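Local structure of mariner Mos1 transposase (Drosophila mauritiana, 4MDA) at residues Thr34-Trp39 against Pro162-Leu167; Ile125-Asn130 against Glu149-Ala154. The protein cuts and pastes the Mos1 transposon as a homodimeric DDE transposase using two divalent metal ions per subunit, this chain being its catalytic domain. The protein carries 1 engineered substitution. All coordinates share one frame; numbering follows the deposited sequence.

Contact 1 of 2, residues Thr34-Trp39 against Pro162-Leu167. With MN (manganese (II) ion), chain C; MN (manganese (II) ion), chain B; RLT (N-(4-fluorobenzyl)-5-hydroxy-1-methyl-2-(1-methyl-1-{[(5-methyl-1,3,4-oxadiazol-2-yl)carbonyl]amino}ethyl)-6-oxo-1,6-di hydropyrimidine-4-carboxamide), chain D.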
ATOM      1  N   THR A  34      -1.678   4.303   1.777  1.00  7.25           N
ATOM      2  CA  THR A  34      -1.460   2.862   1.644  1.00  6.81           C
ATOM      3  C   THR A  34      -0.059   2.599   1.121  1.00  6.76           C
ATOM      4  O   THR A  34       0.544   3.457   0.438  1.00  7.12           O
ATOM      5  CB  THR A  34      -2.587   2.229   0.808  1.00  7.00           C
ATOM      6  OG1 THR A  34      -2.489   0.788   0.868  1.00  6.48           O
ATOM      7  CG2 THR A  34      -2.492   2.604  -0.677  1.00  7.20           C
ATOM      8  N   GLY A  35       0.451   1.386   1.289  1.00  7.10           N
ATOM      9  CA  GLY A  35       1.808   1.125   0.781  1.00  7.32           C
ATOM     10  C   GLY A  35       2.149  -0.331   0.860  1.00  7.55           C
ATOM     11  O   GLY A  35       1.461  -1.083   1.504  1.00  8.23           O
ATOM     12  N   ASP A  36       3.260  -0.674   0.216  1.00  7.84           N
ATOM     13  CA  ASP A  36       3.708  -2.074   0.176  1.00  8.32           C
ATOM     14  C   ASP A  36       5.111  -2.084  -0.443  1.00  8.34           C
ATOM     15  O   ASP A  36       5.548  -1.092  -1.035  1.00  7.85           O
ATOM     16  CB  ASP A  36       2.768  -2.830  -0.741  1.00  8.14           C
ATOM     17  CG  ASP A  36       2.902  -4.302  -0.663  1.00  8.53           C
ATOM     18  OD1 ASP A  36       3.118  -4.844   0.463  1.00  8.10           O
ATOM     19  OD2 ASP A  36       2.678  -4.894  -1.767  1.00  8.08           O
ATOM     20  N   GLU A  37       5.799  -3.209  -0.247  1.00  9.78           N
ATOM     21  CA  GLU A  37       7.108  -3.539  -0.809  1.00 10.12           C
ATOM     22  C   GLU A  37       7.032  -4.434  -2.022  1.00 11.12           C
ATOM     23  O   GLU A  37       6.169  -5.282  -2.076  1.00 11.55           O
ATOM     24  CB  GLU A  37       7.918  -4.249   0.262  1.00 10.74           C
ATOM     25  CG  GLU A  37       8.058  -3.501   1.579  1.00 11.51           C
ATOM     26  CD  GLU A  37       6.999  -3.790   2.640  1.00 12.41           C
ATOM     27  OE1 GLU A  37       7.301  -3.490   3.838  1.00 13.25           O
ATOM     28  OE2 GLU A  37       5.936  -4.380   2.337  1.00 11.36           O
ATOM     29  N   LYS A  38       7.962  -4.223  -2.964  1.00 11.59           N
ATOM     30  CA  LYS A  38       8.111  -5.073  -4.147  1.00 12.46           C
ATOM     31  C   LYS A  38       9.571  -5.099  -4.567  1.00 11.71           C
ATOM     32  O   LYS A  38      10.229  -4.087  -4.597  1.00 10.58           O
ATOM     33  CB  LYS A  38       7.273  -4.511  -5.305  1.00 14.97           C
ATOM     34  CG  LYS A  38       7.534  -5.140  -6.672  1.00 19.45           C
ATOM     35  CD  LYS A  38       6.454  -4.717  -7.681  1.00 21.74           C
ATOM     36  CE  LYS A  38       6.698  -5.216  -9.130  1.00 26.13           C
ATOM     37  NZ  LYS A  38       6.521  -6.695  -9.176  1.00 26.13           N
ATOM     38  N   TRP A  39      10.035  -6.266  -4.951  1.00 12.11           N
ATOM     39  CA  TRP A  39      11.386  -6.383  -5.526  1.00 14.10           C
ATOM     40  C   TRP A  39      11.448  -5.867  -6.947  1.00 14.29           C
ATOM     41  O   TRP A  39      10.616  -6.251  -7.804  1.00 15.61           O
ATOM     42  CB  TRP A  39      11.821  -7.879  -5.518  1.00 15.23           C
ATOM     43  CG  TRP A  39      12.158  -8.521  -4.194  1.00 17.13           C
ATOM     44  CD1 TRP A  39      11.511  -9.592  -3.628  1.00 20.07           C
ATOM     45  CD2 TRP A  39      13.248  -8.198  -3.323  1.00 18.53           C
ATOM     46  NE1 TRP A  39      12.117  -9.915  -2.428  1.00 20.59           N
ATOM     47  CE2 TRP A  39      13.201  -9.105  -2.239  1.00 20.83           C
ATOM     48  CE3 TRP A  39      14.263  -7.213  -3.343  1.00 20.09           C
ATOM     49  CZ2 TRP A  39      14.104  -9.042  -1.183  1.00 22.76           C
ATOM     50  CZ3 TRP A  39      15.168  -7.171  -2.296  1.00 22.05           C
ATOM     51  CH2 TRP A  39      15.061  -8.081  -1.224  1.00 22.08           C
ATOM     52  N   PRO A 162      -4.470  -1.795  -2.783  1.00  7.25           N
ATOM     53  CA  PRO A 162      -4.275  -0.964  -3.957  1.00  7.26           C
ATOM     54  C   PRO A 162      -2.847  -0.979  -4.531  1.00  7.28           C
ATOM     55  O   PRO A 162      -2.670  -0.855  -5.749  1.00  7.17           O
ATOM     56  CB  PRO A 162      -4.746   0.438  -3.482  1.00  8.02           C
ATOM     57  CG  PRO A 162      -5.751   0.186  -2.437  1.00  7.85           C
ATOM     58  CD  PRO A 162      -5.243  -1.065  -1.755  1.00  8.04           C
ATOM     59  N   SER A 163      -1.850  -1.102  -3.695  1.00  7.14           N
ATOM     60  CA  SER A 163      -0.499  -1.179  -4.198  1.00  6.67           C
ATOM     61  C   SER A 163      -0.316  -2.347  -5.175  1.00  6.97           C
ATOM     62  O   SER A 163       0.440  -2.225  -6.140  1.00  7.74           O
ATOM     63  CB  SER A 163       0.547  -1.223  -3.074  1.00  7.41           C
ATOM     64  OG  SER A 163       0.452  -0.120  -2.193  1.00  7.13           O
ATOM     65  N   ASP A 164      -0.986  -3.458  -4.844  1.00  7.16           N
ATOM     66  CA  ASP A 164      -0.856  -4.667  -5.658  1.00  7.93           C
ATOM     67  C   ASP A 164      -1.785  -4.622  -6.862  1.00  8.09           C
ATOM     68  O   ASP A 164      -1.298  -4.761  -8.007  1.00  8.29           O
ATOM     69  CB  ASP A 164      -1.035  -5.905  -4.781  1.00  8.38           C
ATOM     70  CG  ASP A 164       0.166  -6.158  -3.880  1.00  8.23           C
ATOM     71  OD1 ASP A 164       1.315  -6.090  -4.385  1.00 10.05           O
ATOM     72  OD2 ASP A 164       0.001  -6.435  -2.664  1.00 10.51           O
ATOM     73  N   TYR A 165      -3.046  -4.376  -6.680  1.00  8.66           N
ATOM     74  CA  TYR A 165      -3.980  -4.533  -7.838  1.00  8.43           C
ATOM     75  C   TYR A 165      -3.945  -3.353  -8.750  1.00  9.12           C
ATOM     76  O   TYR A 165      -4.321  -3.479  -9.897  1.00 10.44           O
ATOM     77  CB  TYR A 165      -5.402  -4.809  -7.337  1.00  8.50           C
ATOM     78  CG  TYR A 165      -6.141  -3.649  -6.663  1.00  8.73           C
ATOM     79  CD1 TYR A 165      -6.513  -2.513  -7.342  1.00  7.91           C
ATOM     80  CD2 TYR A 165      -6.471  -3.716  -5.310  1.00  7.92           C
ATOM     81  CE1 TYR A 165      -7.178  -1.486  -6.715  1.00  8.86           C
ATOM     82  CE2 TYR A 165      -7.137  -2.697  -4.686  1.00  8.82           C
ATOM     83  CZ  TYR A 165      -7.541  -1.594  -5.380  1.00  8.71           C
ATOM     84  OH  TYR A 165      -8.205  -0.554  -4.803  1.00 10.11           O
ATOM     85  N   HIS A 166      -3.405  -2.234  -8.299  1.00  8.98           N
ATOM     86  CA  HIS A 166      -3.378  -1.009  -9.105  1.00  9.37           C
ATOM     87  C   HIS A 166      -1.950  -0.544  -9.446  1.00  9.49           C
ATOM     88  O   HIS A 166      -1.528  -0.521 -10.628  1.00 10.26           O
ATOM     89  CB  HIS A 166      -4.215   0.082  -8.462  1.00 10.06           C
ATOM     90  CG  HIS A 166      -4.416   1.246  -9.326  1.00 12.02           C
ATOM     91  ND1 HIS A 166      -5.324   1.253 -10.362  1.00 13.24           N
ATOM     92  CD2 HIS A 166      -3.771   2.425  -9.384  1.00 12.52           C
ATOM     93  CE1 HIS A 166      -5.285   2.427 -10.964  1.00 12.91           C
ATOM     94  NE2 HIS A 166      -4.320   3.132 -10.417  1.00 13.27           N
ATOM     95  N   LEU A 167      -1.197  -0.191  -8.409  1.00  9.42           N
ATOM     96  CA  LEU A 167       0.117   0.443  -8.632  1.00  9.12           C
ATOM     97  C   LEU A 167       1.145  -0.474  -9.237  1.00  9.60           C
ATOM     98  O   LEU A 167       1.701  -0.227 -10.304  1.00 10.08           O
ATOM     99  CB  LEU A 167       0.654   1.070  -7.327  1.00  9.51           C
ATOM    100  CG  LEU A 167       1.939   1.896  -7.489  1.00 10.17           C
ATOM    101  CD1 LEU A 167       1.698   3.094  -8.322  1.00 11.73           C
ATOM    102  CD2 LEU A 167       2.458   2.256  -6.085  1.00 10.45           C
TER
HETATM  103 MN    MN C 402       2.393  -6.779  -2.679  1.00 10.20          MN
HETATM  104 MN    MN B 401       3.438  -6.990   0.859  1.00  9.41          MN
HETATM  105  CAA RLT D 403      -0.722 -13.927   4.619  1.00 36.15           C
HETATM  106  CAB RLT D 403       1.499 -11.118  -4.092  1.00 16.56           C
HETATM  107  CAC RLT D 403       0.754 -13.726  -2.741  1.00 21.55           C
HETATM  108  CAD RLT D 403       3.358 -13.894  -2.430  1.00 22.62           C
HETATM  109  OAE RLT D 403       3.555  -9.015   1.612  1.00 15.01           O
HETATM  110  OAF RLT D 403      -0.244 -12.929   0.037  1.00 33.73           O
HETATM  111  OAG RLT D 403       1.912  -8.871  -3.387  1.00 12.15           O
HETATM  112  OAH RLT D 403       2.642  -7.930  -0.916  1.00 13.64           O
HETATM  113  FAI RLT D 403       0.164 -12.770   6.957  1.00 32.30           F
HETATM  114  CAJ RLT D 403       1.073 -11.204   5.455  1.00 26.34           C
HETATM  115  CAK RLT D 403       2.144 -13.315   5.728  1.00 29.01           C
HETATM  116  CAL RLT D 403       2.066 -10.833   4.550  1.00 27.88           C
HETATM  117  CAM RLT D 403       3.119 -12.967   4.811  1.00 27.63           C
HETATM  118  CAN RLT D 403       4.124 -11.307   3.213  1.00 20.63           C
HETATM  119  NAO RLT D 403       1.305 -15.254   3.514  1.00 41.72           N
HETATM  120  NAP RLT D 403       1.752 -15.154   2.183  1.00 41.53           N
HETATM  121  NAQ RLT D 403       2.538 -11.630  -0.423  1.00 16.84           N
HETATM  122  NAR RLT D 403       3.517 -11.292   1.849  1.00 19.32           N
HETATM  123  NAS RLT D 403       1.833 -13.944  -0.517  1.00 26.06           N
HETATM  124  OAT RLT D 403      -0.036 -13.768   2.479  1.00 37.41           O
HETATM  125  CAU RLT D 403       3.273 -10.127   1.231  1.00 18.89           C
HETATM  126  CAV RLT D 403       0.775 -13.636   0.282  1.00 33.17           C
HETATM  127  CAW RLT D 403       0.268 -14.393   3.617  1.00 36.91           C
HETATM  128  CAX RLT D 403       1.130 -12.437   6.077  1.00 28.25           C
HETATM  129  CAY RLT D 403       3.091 -11.711   4.211  1.00 25.22           C
HETATM  130  CAZ RLT D 403       2.525  -9.253  -1.046  1.00 14.73           C
HETATM  131  CBA RLT D 403       0.907 -14.236   1.630  1.00 39.25           C
HETATM  132  CBB RLT D 403       2.792 -10.322  -0.103  1.00 14.04           C
HETATM  133  CBC RLT D 403       2.136 -12.066  -1.655  1.00 17.65           C
HETATM  134  CBD RLT D 403       2.098  -9.676  -2.387  1.00 14.01           C
HETATM  135  NBE RLT D 403       1.947 -11.026  -2.645  1.00 18.41           N
HETATM  136  CBF RLT D 403       1.990 -13.663  -1.883  1.00 21.77           C
HETATM  137  O   HOH W   1      -1.658  -1.113  -0.771  1.00  8.00           O
HETATM  138  O   HOH W   2       5.402  -7.003  -0.138  1.00 12.09           O
HETATM  139  O   HOH W   3       4.448  -6.507   2.700  1.00 10.96           O
HETATM  140  O   HOH W   4       4.335  -6.675  -3.594  1.00 10.78           O

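Contact 2 of 2, residues Ile125-Asn130 against Glu149-Ala154. With MN (manganese (II) ion), chain B; RLT (N-(4-fluorobenzyl)-5-hydroxy-1-methyl-2-(1-methyl-1-{[(5-methyl-1,3,4-oxadiazol-2-yl)carbonyl]amino}ethyl)-6-oxo-1,6-di hydropyrimidine-4-carboxamide), chain D.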
ATOM      1  N   ILE A 125      -5.733   7.326   7.678  1.00  8.53           N
ATOM      2  CA  ILE A 125      -6.178   5.934   7.724  1.00  8.00           C
ATOM      3  C   ILE A 125      -5.136   5.139   6.906  1.00  8.77           C
ATOM      4  O   ILE A 125      -5.020   5.291   5.699  1.00  9.10           O
ATOM      5  CB  ILE A 125      -7.590   5.789   7.168  1.00  8.85           C
ATOM      6  CG1 ILE A 125      -8.575   6.612   8.024  1.00  9.76           C
ATOM      7  CG2 ILE A 125      -8.050   4.370   7.024  1.00  8.34           C
ATOM      8  CD1 ILE A 125      -9.901   6.709   7.414  1.00 10.15           C
ATOM      9  N   PHE A 126      -4.530   4.173   7.561  1.00  8.11           N
ATOM     10  CA  PHE A 126      -3.360   3.508   7.014  1.00  8.30           C
ATOM     11  C   PHE A 126      -3.711   2.089   6.614  1.00  8.43           C
ATOM     12  O   PHE A 126      -4.289   1.370   7.399  1.00 10.82           O
ATOM     13  CB  PHE A 126      -2.272   3.534   8.071  1.00  8.34           C
ATOM     14  CG  PHE A 126      -0.908   3.156   7.562  1.00  8.78           C
ATOM     15  CD1 PHE A 126      -0.315   3.841   6.552  1.00  8.69           C
ATOM     16  CD2 PHE A 126      -0.248   2.017   8.038  1.00  8.97           C
ATOM     17  CE1 PHE A 126       0.957   3.564   6.115  1.00  8.91           C
ATOM     18  CE2 PHE A 126       1.058   1.753   7.619  1.00  8.45           C
ATOM     19  CZ  PHE A 126       1.639   2.502   6.623  1.00  8.61           C
ATOM     20  N   LEU A 127      -3.394   1.761   5.368  1.00  7.49           N
ATOM     21  CA  LEU A 127      -3.692   0.426   4.842  1.00  8.18           C
ATOM     22  C   LEU A 127      -2.395  -0.206   4.412  1.00  8.38           C
ATOM     23  O   LEU A 127      -1.750   0.248   3.426  1.00  8.58           O
ATOM     24  CB  LEU A 127      -4.642   0.566   3.683  1.00  8.28           C
ATOM     25  CG  LEU A 127      -5.037  -0.725   2.911  1.00  9.16           C
ATOM     26  CD1 LEU A 127      -5.631  -1.641   3.939  1.00 11.04           C
ATOM     27  CD2 LEU A 127      -6.026  -0.340   1.836  1.00 10.16           C
ATOM     28  N   HIS A 128      -1.972  -1.217   5.162  1.00  8.40           N
ATOM     29  CA  HIS A 128      -0.816  -2.031   4.793  1.00  8.18           C
ATOM     30  C   HIS A 128      -1.096  -3.464   5.118  1.00  8.70           C
ATOM     31  O   HIS A 128      -2.093  -3.770   5.780  1.00  7.93           O
ATOM     32  CB  HIS A 128       0.494  -1.558   5.504  1.00  8.74           C
ATOM     33  CG  HIS A 128       0.530  -1.705   6.972  1.00  9.21           C
ATOM     34  ND1 HIS A 128       1.685  -1.504   7.682  1.00 12.08           N
ATOM     35  CD2 HIS A 128      -0.435  -1.939   7.898  1.00 10.99           C
ATOM     36  CE1 HIS A 128       1.462  -1.718   8.960  1.00 11.16           C
ATOM     37  NE2 HIS A 128       0.175  -1.941   9.130  1.00 11.39           N
ATOM     38  N   ASP A 129      -0.302  -4.334   4.524  1.00  9.05           N
ATOM     39  CA  ASP A 129      -0.573  -5.746   4.810  1.00 10.12           C
ATOM     40  C   ASP A 129       0.040  -6.195   6.115  1.00 12.24           C
ATOM     41  O   ASP A 129       0.755  -5.457   6.834  1.00 12.54           O
ATOM     42  CB  ASP A 129      -0.251  -6.591   3.566  1.00 10.15           C
ATOM     43  CG  ASP A 129       1.197  -6.624   3.178  1.00  8.90           C
ATOM     44  OD1 ASP A 129       2.047  -6.625   4.056  1.00  9.86           O
ATOM     45  OD2 ASP A 129       1.497  -6.721   1.959  1.00 10.22           O
ATOM     46  N   ASN A 130      -0.256  -7.402   6.513  0.50 14.37           N
ATOM     47  CA  ASN A 130       0.255  -7.815   7.792  0.50 15.63           C
ATOM     48  C   ASN A 130       1.454  -8.714   7.744  0.50 15.92           C
ATOM     49  O   ASN A 130       1.509  -9.654   8.535  0.50 15.07           O
ATOM     50  CB  ASN A 130      -0.885  -8.421   8.580  0.50 16.46           C
ATOM     51  CG  ASN A 130      -1.752  -7.358   9.194  0.50 16.85           C
ATOM     52  OD1 ASN A 130      -1.245  -6.427   9.888  0.50 16.47           O
ATOM     53  ND2 ASN A 130      -3.022  -7.390   8.866  0.50 15.94           N
ATOM     54  N   GLU A 149      -5.205   5.550  12.038  1.00 12.05           N
ATOM     55  CA  GLU A 149      -6.153   4.419  12.115  1.00 12.91           C
ATOM     56  C   GLU A 149      -5.653   3.281  11.200  1.00 13.41           C
ATOM     57  O   GLU A 149      -5.467   3.486   9.984  1.00 14.24           O
ATOM     58  CB  GLU A 149      -7.534   4.874  11.716  1.00 14.22           C
ATOM     59  CG  GLU A 149      -8.520   3.808  12.070  1.00 16.17           C
ATOM     60  CD  GLU A 149      -9.930   4.095  11.643  1.00 18.27           C
ATOM     61  OE1 GLU A 149     -10.742   3.149  11.824  1.00 24.23           O
ATOM     62  OE2 GLU A 149     -10.213   5.169  11.086  1.00 20.24           O
ATOM     63  N   VAL A 150      -5.455   2.071  11.731  1.00 12.70           N
ATOM     64  CA  VAL A 150      -4.948   0.999  10.879  1.00 12.12           C
ATOM     65  C   VAL A 150      -6.128   0.139  10.457  1.00 12.96           C
ATOM     66  O   VAL A 150      -6.829  -0.439  11.320  1.00 12.86           O
ATOM     67  CB  VAL A 150      -3.889   0.161  11.662  1.00 12.94           C
ATOM     68  CG1 VAL A 150      -3.348  -1.005  10.832  1.00 14.61           C
ATOM     69  CG2 VAL A 150      -2.749   1.073  12.108  1.00 13.48           C
ATOM     70  N   LEU A 151      -6.357   0.054   9.165  1.00 12.82           N
ATOM     71  CA  LEU A 151      -7.444  -0.724   8.607  1.00 13.04           C
ATOM     72  C   LEU A 151      -7.129  -2.179   8.702  1.00 12.94           C
ATOM     73  O   LEU A 151      -5.983  -2.574   8.561  1.00 13.60           O
ATOM     74  CB  LEU A 151      -7.617  -0.356   7.123  1.00 13.78           C
ATOM     75  CG  LEU A 151      -8.303   0.917   6.796  1.00 13.91           C
ATOM     76  CD1 LEU A 151      -8.574   0.911   5.284  1.00 13.20           C
ATOM     77  CD2 LEU A 151      -9.657   1.157   7.532  1.00 13.73           C
ATOM     78  N   PRO A 152      -8.174  -3.039   8.893  1.00 14.07           N
ATOM     79  CA  PRO A 152      -7.931  -4.467   8.763  1.00 15.31           C
ATOM     80  C   PRO A 152      -7.597  -4.873   7.377  1.00 14.37           C
ATOM     81  O   PRO A 152      -8.051  -4.248   6.424  1.00 14.99           O
ATOM     82  CB  PRO A 152      -9.264  -5.087   9.160  1.00 16.93           C
ATOM     83  CG  PRO A 152     -10.293  -4.050   8.902  1.00 15.30           C
ATOM     84  CD  PRO A 152      -9.586  -2.704   9.103  1.00 15.71           C
ATOM     85  N   HIS A 153      -6.764  -5.881   7.280  1.00 16.48           N
ATOM     86  CA  HIS A 153      -6.396  -6.478   5.999  1.00 15.63           C
ATOM     87  C   HIS A 153      -6.137  -7.986   6.153  1.00 20.78           C
ATOM     88  O   HIS A 153      -5.305  -8.399   6.999  1.00 23.86           O
ATOM     89  CB  HIS A 153      -5.153  -5.808   5.468  1.00 15.41           C
ATOM     90  CG  HIS A 153      -4.853  -6.154   4.057  1.00 12.91           C
ATOM     91  ND1 HIS A 153      -5.614  -5.693   3.015  1.00 12.20           N
ATOM     92  CD2 HIS A 153      -3.909  -6.937   3.515  1.00 12.19           C
ATOM     93  CE1 HIS A 153      -5.156  -6.180   1.884  1.00 11.32           C
ATOM     94  NE2 HIS A 153      -4.107  -6.934   2.164  1.00 11.49           N
ATOM     95  N   ALA A 154      -6.826  -8.767   5.314  1.00 20.19           N
ATOM     96  CA  ALA A 154      -6.684 -10.228   5.280  1.00 21.15           C
ATOM     97  C   ALA A 154      -5.464 -10.766   4.610  1.00 21.16           C
ATOM     98  O   ALA A 154      -4.992 -10.273   3.584  1.00 21.51           O
ATOM     99  CB  ALA A 154      -7.937 -10.831   4.618  1.00 21.07           C
TER
HETATM  100 MN    MN B 401       3.438  -6.990   0.859  1.00  9.41          MN
HETATM  101  CAA RLT D 403      -0.722 -13.927   4.619  1.00 36.15           C
HETATM  102  CAB RLT D 403       1.499 -11.118  -4.092  1.00 16.56           C
HETATM  103  CAC RLT D 403       0.754 -13.726  -2.741  1.00 21.55           C
HETATM  104  CAD RLT D 403       3.358 -13.894  -2.430  1.00 22.62           C
HETATM  105  OAE RLT D 403       3.555  -9.015   1.612  1.00 15.01           O
HETATM  106  OAF RLT D 403      -0.244 -12.929   0.037  1.00 33.73           O
HETATM  107  OAG RLT D 403       1.912  -8.871  -3.387  1.00 12.15           O
HETATM  108  OAH RLT D 403       2.642  -7.930  -0.916  1.00 13.64           O
HETATM  109  FAI RLT D 403       0.164 -12.770   6.957  1.00 32.30           F
HETATM  110  CAJ RLT D 403       1.073 -11.204   5.455  1.00 26.34           C
HETATM  111  CAK RLT D 403       2.144 -13.315   5.728  1.00 29.01           C
HETATM  112  CAL RLT D 403       2.066 -10.833   4.550  1.00 27.88           C
HETATM  113  CAM RLT D 403       3.119 -12.967   4.811  1.00 27.63           C
HETATM  114  CAN RLT D 403       4.124 -11.307   3.213  1.00 20.63           C
HETATM  115  NAO RLT D 403       1.305 -15.254   3.514  1.00 41.72           N
HETATM  116  NAP RLT D 403       1.752 -15.154   2.183  1.00 41.53           N
HETATM  117  NAQ RLT D 403       2.538 -11.630  -0.423  1.00 16.84           N
HETATM  118  NAR RLT D 403       3.517 -11.292   1.849  1.00 19.32           N
HETATM  119  NAS RLT D 403       1.833 -13.944  -0.517  1.00 26.06           N
HETATM  120  OAT RLT D 403      -0.036 -13.768   2.479  1.00 37.41           O
HETATM  121  CAU RLT D 403       3.273 -10.127   1.231  1.00 18.89           C
HETATM  122  CAV RLT D 403       0.775 -13.636   0.282  1.00 33.17           C
HETATM  123  CAW RLT D 403       0.268 -14.393   3.617  1.00 36.91           C
HETATM  124  CAX RLT D 403       1.130 -12.437   6.077  1.00 28.25           C
HETATM  125  CAY RLT D 403       3.091 -11.711   4.211  1.00 25.22           C
HETATM  126  CAZ RLT D 403       2.525  -9.253  -1.046  1.00 14.73           C
HETATM  127  CBA RLT D 403       0.907 -14.236   1.630  1.00 39.25           C
HETATM  128  CBB RLT D 403       2.792 -10.322  -0.103  1.00 14.04           C
HETATM  129  CBC RLT D 403       2.136 -12.066  -1.655  1.00 17.65           C
HETATM  130  CBD RLT D 403       2.098  -9.676  -2.387  1.00 14.01           C
HETATM  131  NBE RLT D 403       1.947 -11.026  -2.645  1.00 18.41           N
HETATM  132  CBF RLT D 403       1.990 -13.663  -1.883  1.00 21.77           C
HETATM  133  O   HOH W   5      -3.749  -1.602   7.336  1.00 13.32           O
HETATM  134  O   HOH W   3       4.448  -6.507   2.700  1.00 10.96           O
HETATM  135  O   HOH W   2       5.402  -7.003  -0.138  1.00 12.09           O

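Contact 1 of 2, residues Thr34-Trp39 against Pro162-Leu167
Ser163 and Asp36 meet carbon to carbon, the CB atoms of the two residues 3.6 Å apart, where segment 162-167, the start of helix 162-175, crosses segment 34-39 at 80°. Ser163 buries the most surface here: its OG lies over the backbone of Gly35, 3.5 Å from Gly35 CA, and its hydroxyl is hydrogen-bonded to Trp77 NE1 on the adjoining strand. With chi1 at -168°, Asp36 swings CG away from its own amide nitrogen, and the carboxylate bridges the two manganese ions. Asp36 OD2 binds one manganese at 2.1 Å, OD1 the other. Asp164 grips the first of these metals with both oxygens, OD1 at 2.1 Å and OD2 at 2.4 Å from the manganese. Its OD1 comes within 3.2 Å of Asp36 OD2, a closeness of two carboxylate oxygens that the shared cation probably pays for. The bound inhibitor also bridges both metals through OAH and adds OAG to the manganese held by Asp164. Thr34 packs CG2 against Pro162 CB at 4.2 Å; its OG1 is hydrogen-bonded to Leu127 O on strand 125-127, and one water donates to Thr34 OG1 and accepts from Ser163 N, tying the helix start to the strand. Asp36 and Ser163 also touch Phe168 of helix 162-175; strand 32-41 lies between strand 70-78, antiparallel to it, and strand 125-127, parallel to it, and helix 199-207 reaches Thr34 through Ile206.

Contact 2 of 2, residues Ile125-Asn130 against Glu149-Ala154
Phe126 N donates to Glu149 O at 2.7 Å and Phe126 O accepts from Leu151 N at 3.0 Å, so one residue uses both its backbone groups on the neighbouring parallel strand; the two bonds are nearly straight (177° and 171° at hydrogen). Past Leu151 the segments part, and a water bridges the gap, accepting from His128 N and lying 2.7 Å from Leu151 O. Ile125 and Glu149 run side by side, Glu149 OE2 beside Ile125 CG1 while OE1 forms a salt bridge with Arg22. Leu151 sets CG tightly against Ile125 CG2 (3.5 Å) and CB against Leu127 CD1 (4.0 Å). Cutting Leu151 back to an alanine is likely to leave Ile125 CG2 without the group it packs against and to open a gap toward Leu19 of helix 6-25, which also touches this leucine. The His153 ring, CG anti to the backbone N (chi1 -169°), brings CD2 to 3.7 Å from Asp129 CB. Asp129 itself binds a manganese through OD2, at 2.2 Å. Strand 125-127, set parallel between strands 32-41 and 149-150 and followed closely by a metal-binding aspartate, fits the RNase H-like fold of DDE transposases, where the second carboxylate sits at the end of this strand.

Contacts 1 and 2 have centres 13 Å apart and share one mixed sheet, in which strands 32-41 and 125-127 are parallel neighbours and 149-150 lies at the edge. Along the chain contact 2 is nested inside the loop closed by contact 1, and strand 149-150 leads on to helix 162-175. Where the two contacts meet, Pro162 CD packs on Leu127 CD2. Asp36 of contact 1 and Asp129 of contact 2 share one manganese, where Asp36 OD1 and Asp129 OD2 come within 2.9 Å of each other. The fold thereby gathers three sequence-distant aspartates into one two-metal catalytic site, which the inhibitor occupies.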